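Local coordinates for protein insecticidal Delta-Endotoxin Cry8Ea1 (PDB 3EB7) that kills insect larvae, including the underground pest Holotrichia parallela, probably by inserting its helical domain into gut-cell membranes to form pores, at residues 215-220 and 236-241; 227-232 and 500-505; 468-473 and 542-547. All coordinates share one frame; numbering follows the deposited sequence.

Contact 1. Residues 215-220 and 236-241; sequences VLDIMT and AQLTRE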
loop_
_atom_site.group_PDB
_atom_site.type_symbol
_atom_site.label_atom_id
_atom_site.label_comp_id
_atom_site.label_asym_id
_atom_site.label_seq_id
_atom_site.Cartn_x
_atom_site.Cartn_y
_atom_site.Cartn_z
ATOM N N VAL A 215 -7.473 -4.070 -1.353
ATOM C CA VAL A 215 -8.280 -4.071 -0.159
ATOM C C VAL A 215 -7.580 -3.214 0.870
ATOM O O VAL A 215 -8.081 -2.174 1.219
ATOM C CB VAL A 215 -8.583 -5.515 0.399
ATOM C CG1 VAL A 215 -9.322 -5.413 1.789
ATOM C CG2 VAL A 215 -9.454 -6.287 -0.540
ATOM N N LEU A 216 -6.417 -3.655 1.331
ATOM C CA LEU A 216 -5.657 -2.940 2.349
ATOM C C LEU A 216 -5.319 -1.496 2.024
ATOM O O LEU A 216 -5.498 -0.630 2.877
ATOM C CB LEU A 216 -4.385 -3.713 2.744
ATOM C CG LEU A 216 -4.607 -5.113 3.332
ATOM C CD1 LEU A 216 -3.280 -5.564 3.793
ATOM C CD2 LEU A 216 -5.691 -5.156 4.506
ATOM N N ASP A 217 -4.823 -1.236 0.815
ATOM C CA ASP A 217 -4.390 0.134 0.428
ATOM C C ASP A 217 -5.536 1.143 0.469
ATOM O O ASP A 217 -5.350 2.261 0.955
ATOM C CB ASP A 217 -3.692 0.167 -0.962
ATOM C CG ASP A 217 -2.246 -0.444 -0.934
ATOM O OD1 ASP A 217 -1.752 -0.756 0.214
ATOM O OD2 ASP A 217 -1.615 -0.614 -2.037
ATOM N N ILE A 218 -6.727 0.780 -0.020
ATOM C CA ILE A 218 -7.832 1.759 0.052
ATOM C C ILE A 218 -8.373 1.925 1.496
ATOM O O ILE A 218 -8.728 3.009 1.922
ATOM C CB ILE A 218 -9.005 1.492 -0.972
ATOM C CG1 ILE A 218 -9.877 2.743 -1.110
ATOM C CG2 ILE A 218 -9.859 0.289 -0.559
ATOM C CD1 ILE A 218 -9.109 3.983 -1.538
ATOM N N MET A 219 -8.417 0.830 2.232
ATOM C CA MET A 219 -8.861 0.837 3.612
ATOM C C MET A 219 -7.958 1.750 4.458
ATOM O O MET A 219 -8.438 2.474 5.319
ATOM C CB MET A 219 -8.915 -0.622 4.115
ATOM C CG MET A 219 -9.258 -0.796 5.588
ATOM S SD MET A 219 -7.761 -0.855 6.617
ATOM C CE MET A 219 -6.696 -1.963 5.736
ATOM N N THR A 220 -6.650 1.735 4.188
ATOM C CA THR A 220 -5.670 2.575 4.898
ATOM C C THR A 220 -6.076 4.059 4.848
ATOM O O THR A 220 -5.793 4.821 5.783
ATOM C CB THR A 220 -4.212 2.380 4.325
ATOM O OG1 THR A 220 -3.864 1.006 4.374
ATOM C CG2 THR A 220 -3.172 3.140 5.134
ATOM N N ALA A 236 -0.776 11.568 2.594
ATOM C CA ALA A 236 -0.597 10.188 3.101
ATOM C C ALA A 236 0.478 9.367 2.335
ATOM O O ALA A 236 0.681 9.555 1.157
ATOM C CB ALA A 236 -1.945 9.412 3.141
ATOM N N GLN A 237 1.139 8.449 3.038
ATOM C CA GLN A 237 2.173 7.596 2.452
ATOM C C GLN A 237 1.878 6.144 2.770
ATOM O O GLN A 237 1.636 5.799 3.924
ATOM C CB GLN A 237 3.543 7.936 3.067
ATOM C CG GLN A 237 3.827 9.412 3.142
ATOM C CD GLN A 237 5.283 9.715 3.315
ATOM O OE1 GLN A 237 6.101 9.381 2.459
ATOM N NE2 GLN A 237 5.626 10.338 4.424
ATOM N N LEU A 238 1.966 5.278 1.764
ATOM C CA LEU A 238 1.880 3.816 1.985
ATOM C C LEU A 238 3.279 3.266 1.938
ATOM O O LEU A 238 3.896 3.284 0.882
ATOM C CB LEU A 238 1.013 3.142 0.911
ATOM C CG LEU A 238 -0.409 3.671 0.734
ATOM C CD1 LEU A 238 -1.128 2.946 -0.402
ATOM C CD2 LEU A 238 -1.183 3.491 2.007
ATOM N N THR A 239 3.770 2.750 3.076
ATOM C CA THR A 239 5.173 2.350 3.192
ATOM C C THR A 239 5.433 0.874 3.071
ATOM O O THR A 239 6.583 0.467 2.960
ATOM C CB THR A 239 5.856 2.861 4.493
ATOM O OG1 THR A 239 5.201 2.300 5.647
ATOM C CG2 THR A 239 5.936 4.433 4.529
ATOM N N ARG A 240 4.372 0.065 3.102
ATOM C CA ARG A 240 4.506 -1.393 2.903
ATOM C C ARG A 240 5.201 -1.737 1.592
ATOM O O ARG A 240 5.026 -1.046 0.573
ATOM C CB ARG A 240 3.134 -2.077 2.952
ATOM C CG ARG A 240 2.355 -2.116 1.611
ATOM C CD ARG A 240 1.789 -0.776 1.143
ATOM N NE ARG A 240 1.130 -0.848 -0.178
ATOM C CZ ARG A 240 1.771 -0.863 -1.354
ATOM N NH1 ARG A 240 3.114 -0.829 -1.399
ATOM N NH2 ARG A 240 1.074 -0.918 -2.498
ATOM N N GLU A 241 5.981 -2.816 1.629
ATOM C CA GLU A 241 6.568 -3.432 0.442
ATOM C C GLU A 241 5.614 -4.506 -0.058
ATOM O O GLU A 241 5.084 -5.271 0.760
ATOM C CB GLU A 241 7.827 -4.184 0.842
ATOM C CG GLU A 241 9.123 -3.472 0.613
ATOM C CD GLU A 241 10.295 -4.354 1.060
ATOM O OE1 GLU A 241 10.122 -5.118 2.064
ATOM O OE2 GLU A 241 11.359 -4.310 0.387
#

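Contact 2. Residues 227-232 and 500-505; sequences MRTYPM and RVRIRY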
loop_
_atom_site.group_PDB
_atom_site.type_symbol
_atom_site.label_atom_id
_atom_site.label_comp_id
_atom_site.label_asym_id
_atom_site.label_seq_id
_atom_site.Cartn_x
_atom_site.Cartn_y
_atom_site.Cartn_z
ATOM N N MET A 227 -13.467 14.564 8.221
ATOM C CA MET A 227 -13.137 15.952 7.933
ATOM C C MET A 227 -12.975 16.836 9.176
ATOM O O MET A 227 -12.479 17.950 9.065
ATOM C CB MET A 227 -14.097 16.554 6.893
ATOM C CG MET A 227 -14.014 15.851 5.504
ATOM S SD MET A 227 -12.404 15.817 4.567
ATOM C CE MET A 227 -11.359 14.637 5.391
ATOM N N ARG A 228 -13.369 16.331 10.342
ATOM C CA ARG A 228 -13.031 16.999 11.590
ATOM C C ARG A 228 -11.574 16.735 11.956
ATOM O O ARG A 228 -10.893 17.640 12.390
ATOM C CB ARG A 228 -13.981 16.608 12.738
ATOM C CG ARG A 228 -15.414 16.783 12.354
ATOM C CD ARG A 228 -16.315 16.916 13.544
ATOM N NE ARG A 228 -17.713 16.839 13.121
ATOM C CZ ARG A 228 -18.749 16.638 13.941
ATOM N NH1 ARG A 228 -18.551 16.512 15.253
ATOM N NH2 ARG A 228 -19.995 16.586 13.442
ATOM N N THR A 229 -11.099 15.505 11.760
ATOM C CA THR A 229 -9.697 15.154 12.040
ATOM C C THR A 229 -8.742 15.622 10.941
ATOM O O THR A 229 -7.605 16.019 11.235
ATOM C CB THR A 229 -9.566 13.650 12.343
ATOM O OG1 THR A 229 -10.497 13.334 13.367
ATOM C CG2 THR A 229 -8.187 13.250 12.834
ATOM N N TYR A 230 -9.216 15.617 9.697
ATOM C CA TYR A 230 -8.449 16.092 8.546
ATOM C C TYR A 230 -9.218 17.193 7.788
ATOM O O TYR A 230 -9.801 16.933 6.730
ATOM C CB TYR A 230 -8.063 14.902 7.627
ATOM C CG TYR A 230 -7.268 13.818 8.366
ATOM C CD1 TYR A 230 -7.923 12.795 9.054
ATOM C CD2 TYR A 230 -5.869 13.851 8.416
ATOM C CE1 TYR A 230 -7.211 11.834 9.761
ATOM C CE2 TYR A 230 -5.147 12.872 9.104
ATOM C CZ TYR A 230 -5.824 11.887 9.775
ATOM O OH TYR A 230 -5.136 10.933 10.468
ATOM N N PRO A 231 -9.258 18.420 8.354
ATOM C CA PRO A 231 -10.061 19.506 7.787
ATOM C C PRO A 231 -9.390 20.198 6.578
ATOM O O PRO A 231 -9.939 21.135 6.003
ATOM C CB PRO A 231 -10.178 20.472 8.972
ATOM C CG PRO A 231 -8.852 20.334 9.678
ATOM C CD PRO A 231 -8.571 18.852 9.601
ATOM N N MET A 232 -8.215 19.735 6.197
ATOM C CA MET A 232 -7.508 20.311 5.082
ATOM C C MET A 232 -6.716 19.227 4.369
ATOM O O MET A 232 -6.492 18.138 4.903
ATOM C CB MET A 232 -6.565 21.441 5.550
ATOM C CG MET A 232 -5.296 20.975 6.224
ATOM S SD MET A 232 -4.392 22.263 7.125
ATOM C CE MET A 232 -5.159 22.154 8.742
ATOM N N ARG A 500 2.231 22.089 14.898
ATOM C CA ARG A 500 2.059 21.216 16.038
ATOM C C ARG A 500 2.017 19.809 15.478
ATOM O O ARG A 500 1.851 19.618 14.267
ATOM C CB ARG A 500 0.802 21.548 16.834
ATOM C CG ARG A 500 -0.474 21.219 16.132
ATOM C CD ARG A 500 -1.680 21.793 16.828
ATOM N NE ARG A 500 -2.933 21.196 16.382
ATOM C CZ ARG A 500 -3.285 19.926 16.600
ATOM N NH1 ARG A 500 -2.472 19.079 17.248
ATOM N NH2 ARG A 500 -4.461 19.486 16.167
ATOM N N VAL A 501 2.145 18.851 16.384
ATOM C CA VAL A 501 2.366 17.457 16.100
ATOM C C VAL A 501 1.312 16.620 16.813
ATOM O O VAL A 501 0.976 16.877 17.967
ATOM C CB VAL A 501 3.778 17.022 16.654
ATOM C CG1 VAL A 501 3.894 15.524 16.819
ATOM C CG2 VAL A 501 4.886 17.518 15.746
ATOM N N ARG A 502 0.812 15.587 16.134
ATOM C CA ARG A 502 0.103 14.522 16.811
ATOM C C ARG A 502 0.634 13.197 16.310
ATOM O O ARG A 502 1.053 13.080 15.161
ATOM C CB ARG A 502 -1.415 14.638 16.666
ATOM C CG ARG A 502 -1.897 14.878 15.258
ATOM C CD ARG A 502 -3.384 14.700 15.190
ATOM N NE ARG A 502 -3.736 14.539 13.807
ATOM C CZ ARG A 502 -4.751 15.135 13.192
ATOM N NH1 ARG A 502 -5.580 15.900 13.876
ATOM N NH2 ARG A 502 -4.949 14.916 11.892
ATOM N N ILE A 503 0.630 12.210 17.192
ATOM C CA ILE A 503 1.269 10.947 16.931
ATOM C C ILE A 503 0.226 9.859 17.017
ATOM O O ILE A 503 -0.470 9.764 18.005
ATOM C CB ILE A 503 2.429 10.678 17.943
ATOM C CG1 ILE A 503 3.555 11.709 17.790
ATOM C CG2 ILE A 503 3.036 9.304 17.733
ATOM C CD1 ILE A 503 3.598 12.677 18.885
ATOM N N ARG A 504 0.111 9.043 15.974
ATOM C CA ARG A 504 -0.818 7.915 15.986
ATOM C C ARG A 504 -0.150 6.713 16.668
ATOM O O ARG A 504 0.959 6.311 16.302
ATOM C CB ARG A 504 -1.278 7.573 14.559
ATOM C CG ARG A 504 -2.495 6.648 14.499
ATOM C CD ARG A 504 -3.179 6.691 13.085
ATOM N NE ARG A 504 -4.320 5.773 13.025
ATOM C CZ ARG A 504 -4.498 4.828 12.104
ATOM N NH1 ARG A 504 -3.623 4.675 11.103
ATOM N NH2 ARG A 504 -5.567 4.035 12.175
ATOM N N TYR A 505 -0.816 6.160 17.680
ATOM C CA TYR A 505 -0.226 5.076 18.456
ATOM C C TYR A 505 -1.253 4.069 18.946
ATOM O O TYR A 505 -2.429 4.300 18.896
ATOM C CB TYR A 505 0.563 5.622 19.648
ATOM C CG TYR A 505 -0.331 6.066 20.797
ATOM C CD1 TYR A 505 -0.858 7.352 20.827
ATOM C CD2 TYR A 505 -0.675 5.177 21.837
ATOM C CE1 TYR A 505 -1.681 7.770 21.876
ATOM C CE2 TYR A 505 -1.505 5.578 22.878
ATOM C CZ TYR A 505 -1.995 6.879 22.894
ATOM O OH TYR A 505 -2.818 7.292 23.910
#

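Contact 3. Residues 468-473 and 542-547; sequences GHYLGG and ENFKFA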
loop_
_atom_site.group_PDB
_atom_site.type_symbol
_atom_site.label_atom_id
_atom_site.label_comp_id
_atom_site.label_asym_id
_atom_site.label_seq_id
_atom_site.Cartn_x
_atom_site.Cartn_y
_atom_site.Cartn_z
ATOM N N GLY A 468 0.650 -3.460 10.963
ATOM C CA GLY A 468 0.647 -2.548 9.840
ATOM C C GLY A 468 -0.380 -2.855 8.770
ATOM O O GLY A 468 -0.577 -2.046 7.883
ATOM N N HIS A 469 -1.074 -3.992 8.858
ATOM C CA HIS A 469 -2.248 -4.213 7.999
ATOM C C HIS A 469 -3.271 -3.125 8.145
ATOM O O HIS A 469 -3.989 -2.844 7.204
ATOM C CB HIS A 469 -2.938 -5.544 8.236
ATOM C CG HIS A 469 -2.164 -6.729 7.761
ATOM N ND1 HIS A 469 -2.459 -8.007 8.171
ATOM C CD2 HIS A 469 -1.116 -6.833 6.912
ATOM C CE1 HIS A 469 -1.626 -8.853 7.590
ATOM N NE2 HIS A 469 -0.797 -8.163 6.829
ATOM N N TYR A 470 -3.326 -2.512 9.315
ATOM C CA TYR A 470 -4.159 -1.328 9.544
ATOM C C TYR A 470 -3.529 0.009 9.111
ATOM O O TYR A 470 -4.256 0.995 8.943
ATOM C CB TYR A 470 -4.518 -1.220 11.031
ATOM C CG TYR A 470 -5.636 -2.146 11.472
ATOM C CD1 TYR A 470 -5.352 -3.370 12.085
ATOM C CD2 TYR A 470 -6.981 -1.800 11.244
ATOM C CE1 TYR A 470 -6.374 -4.240 12.492
ATOM C CE2 TYR A 470 -8.013 -2.664 11.628
ATOM C CZ TYR A 470 -7.703 -3.875 12.248
ATOM O OH TYR A 470 -8.726 -4.707 12.642
ATOM N N LEU A 471 -2.197 0.058 8.937
ATOM C CA LEU A 471 -1.470 1.362 8.890
ATOM C C LEU A 471 -0.889 1.687 7.503
ATOM O O LEU A 471 -0.485 2.806 7.237
ATOM C CB LEU A 471 -0.357 1.389 9.968
ATOM C CG LEU A 471 -0.745 0.792 11.341
ATOM C CD1 LEU A 471 0.453 0.661 12.291
ATOM C CD2 LEU A 471 -1.865 1.592 12.037
ATOM N N GLY A 472 -0.841 0.683 6.629
ATOM C CA GLY A 472 -0.283 0.829 5.298
ATOM C C GLY A 472 1.208 0.624 5.303
ATOM O O GLY A 472 1.886 1.003 4.339
ATOM N N GLY A 473 1.704 0.002 6.376
ATOM C CA GLY A 473 3.152 -0.189 6.617
ATOM C C GLY A 473 3.441 -0.540 8.080
ATOM O O GLY A 473 2.558 -0.504 8.897
ATOM N N GLU A 542 -10.293 0.610 16.614
ATOM C CA GLU A 542 -10.521 1.442 17.825
ATOM C C GLU A 542 -9.335 1.545 18.830
ATOM O O GLU A 542 -9.282 2.483 19.629
ATOM C CB GLU A 542 -11.756 0.952 18.573
ATOM C CG GLU A 542 -11.589 -0.471 19.100
ATOM C CD GLU A 542 -12.720 -0.898 20.055
ATOM O OE1 GLU A 542 -12.402 -1.591 21.068
ATOM O OE2 GLU A 542 -13.913 -0.521 19.799
ATOM N N ASN A 543 -8.414 0.581 18.780
ATOM C CA ASN A 543 -7.205 0.605 19.580
ATOM C C ASN A 543 -6.146 1.586 19.068
ATOM O O ASN A 543 -5.102 1.738 19.689
ATOM C CB ASN A 543 -6.594 -0.805 19.672
ATOM C CG ASN A 543 -7.566 -1.838 20.273
ATOM O OD1 ASN A 543 -8.141 -1.626 21.348
ATOM N ND2 ASN A 543 -7.723 -2.960 19.591
ATOM N N PHE A 544 -6.402 2.276 17.962
ATOM C CA PHE A 544 -5.480 3.353 17.536
ATOM C C PHE A 544 -5.948 4.716 17.956
ATOM O O PHE A 544 -7.122 5.031 17.789
ATOM C CB PHE A 544 -5.249 3.272 16.036
ATOM C CG PHE A 544 -4.564 2.013 15.654
ATOM C CD1 PHE A 544 -5.301 0.915 15.250
ATOM C CD2 PHE A 544 -3.173 1.907 15.784
ATOM C CE1 PHE A 544 -4.659 -0.268 14.942
ATOM C CE2 PHE A 544 -2.526 0.738 15.483
ATOM C CZ PHE A 544 -3.252 -0.355 15.058
ATOM N N LYS A 545 -5.050 5.512 18.548
ATOM C CA LYS A 545 -5.430 6.829 19.067
ATOM C C LYS A 545 -4.341 7.844 18.778
ATOM O O LYS A 545 -3.245 7.479 18.376
ATOM C CB LYS A 545 -5.707 6.773 20.585
ATOM C CG LYS A 545 -6.791 5.738 20.999
ATOM C CD LYS A 545 -7.818 6.288 21.992
ATOM C CE LYS A 545 -9.093 5.433 22.015
ATOM N NZ LYS A 545 -8.839 3.955 22.373
ATOM N N PHE A 546 -4.647 9.111 19.022
ATOM C CA PHE A 546 -3.705 10.200 18.827
ATOM C C PHE A 546 -3.124 10.711 20.142
ATOM O O PHE A 546 -3.842 10.918 21.108
ATOM C CB PHE A 546 -4.360 11.364 18.071
ATOM C CG PHE A 546 -4.381 11.178 16.585
ATOM C CD1 PHE A 546 -3.183 11.055 15.867
ATOM C CD2 PHE A 546 -5.593 11.140 15.893
ATOM C CE1 PHE A 546 -3.179 10.874 14.479
ATOM C CE2 PHE A 546 -5.609 10.955 14.493
ATOM C CZ PHE A 546 -4.391 10.824 13.790
ATOM N N ALA A 547 -1.807 10.857 20.167
ATOM C CA ALA A 547 -1.131 11.677 21.145
ATOM C C ALA A 547 -0.971 13.047 20.488
ATOM O O ALA A 547 -0.139 13.212 19.590
ATOM C CB ALA A 547 0.217 11.084 21.501
#

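Contact 1. Residues 215-220 and 236-241
Asp-217, on the last turns of helix 198-220, faces Leu-238 of the irregular segment 236-241, and their CA atoms, 7.4 Å apart, are the nearest pair across the two backbones. The main polar link is a salt bridge between Asp-217 and Arg-240. The arginine presents its side, with one nitrogen for each carboxylate oxygen. Arg-240 NE donates to Asp-217 OD1 at 2.9 Å, and Arg-240 NH2 donates to Asp-217 OD2 at 2.7 Å. Both bonds are nearly straight and reach the syn side of their oxygen, somewhat out of the carboxylate plane. The two flat groups are almost coplanar, 25° apart, so the pair of bonds fixes how the carboxylate is turned. Arg-240 reaches this place by a bend at chi2 (-72°). Its NH2 also bonds to His-414.

Leu-238 packs beside the bridge with its two methyl branches. CD1 lies 3.6 Å from Asp-217 CG. CD2 meets Thr-220 CG2 at 3.7 Å. This methyl stands anti to the backbone N, while Thr-220 OG1 turns back to the helix and donates to Leu-216 O at 2.8 Å, an oxygen that also accepts from Thr-220 N.

This is a side-on bidentate salt bridge in a largely buried contact, with Leu-238 packed beside it. It ties the last long helix of the N-terminal helical bundle to the chain entering the second domain, an interdomain link of the three-domain Cry toxin fold.

Contact 2. Residues 227-232 and 500-505
The ring of Tyr-230 takes Arg-502 NH2 over one face, 3.4 Å above the ring plane and displaced toward the rim. The guanidinium does not lie flat on the ring, because the two planes are 75° apart. Arg-502 CZ is 5.0 Å from the centroid of the Tyr-230 ring, so the cation-pi attraction is weak at most. Around the guanidinium itself, Thr-229 CG2 sits over one face, while Thr-229 O and the CD2-CE2 side of Tyr-230 lie at the edge. The closest ring approach is Tyr-230 CE2 to Arg-502 NH2, at 3.5 Å.

The edge toward Thr-229 carries the hydrogen bonds. Arg-502 NH2 donates to Thr-229 O at 3.0 Å, with an N-H...O angle of 155°. The oxygen lies near the guanidinium plane, but the nitrogen stands above the plane of the carbonyl. Arg-502 NH1 adds a weak bond to the same oxygen at 3.3 Å. Thr-229 CG2 packs 3.8 Å from Arg-502 NH2. The Thr-229 hydroxyl, OG1, hydrogen-bonds to Asp-226 instead.

Arg-502 spans the gap with a chain extended from CG to NE, which carries the charged group well beyond strand 498-507. Glu-584 of the neighbouring strand 578-588 ties the two together: it forms a salt bridge with Arg-502 NE and bonds to Tyr-230 OH. One carboxylate thus holds both partners of the contact.

An arginine reaching from a beta strand to a loop carbonyl and a tyrosine ring joins the C-terminal beta-sandwich domain to the linker after the helical bundle, and is part of the domain interface in this three-domain Cry toxin fold.

Contact 3. Residues 468-473 and 542-547
Apolar packing carries this contact: the ring of Phe-544 meets Tyr-470 and Leu-471, two successive residues of the turn 468-473. In the CH-pi interaction, Leu-471 CD2 lies over one face of Phe-544, 4.0 Å from the ring centroid and offset toward the rim, with Phe-544 CE2 its nearest atom at 3.6 Å. Leu-471 CG is anti to the carbonyl carbon (chi1 -42°); chi2 (172°) sends CD1 on along the chain, and CD2 is the branch turned to the ring.

The aromatic pair is oblique. The Tyr-470 and Phe-544 rings have centroids 5.9 Å apart and planes at 44°. The closest approach of the two side chains is Tyr-470 CB to Phe-544 CE1 at 4.0 Å. The tyrosine hydroxyl bonds to Asp-180.

Backbone bonds close the turn that carries the two side chains. Gly-468 O accepts from Leu-471 N at 2.9 Å and from Gly-472 N at 3.0 Å. At Gly-472 a CB would collide with Leu-471 O, hence the glycine.

This is a small hydrophobic cluster inside the C-terminal beta-sandwich domain. It packs a glycine-rich turn against the residues leading into strand 545-548, with Tyr-470 also touching Val-183 of helix 161-191 in the helical bundle.

Overall arrangement
All three contacts are buried, but contact 1 lies almost at the centre of the chain; measured from contact centre to chain centre, contact 3 is about 14 Å away and contact 2 about 20 Å. Contacts 1 and 2 join different parts of the fold, and their central links are polar, each made by an arginine. In contact 1 it meets a carboxylate, in contact 2 a backbone carbonyl. Contact 3 stays within the C-terminal domain and is apolar. Contacts 2 and 3 use neighbouring strands of one sheet, 498-507 and 545-548, paired by backbone bonds such as Ile-503 N to Ala-547 O. Contact 3 also meets contact 1, where Arg-240 N probably bonds to Gly-472 O.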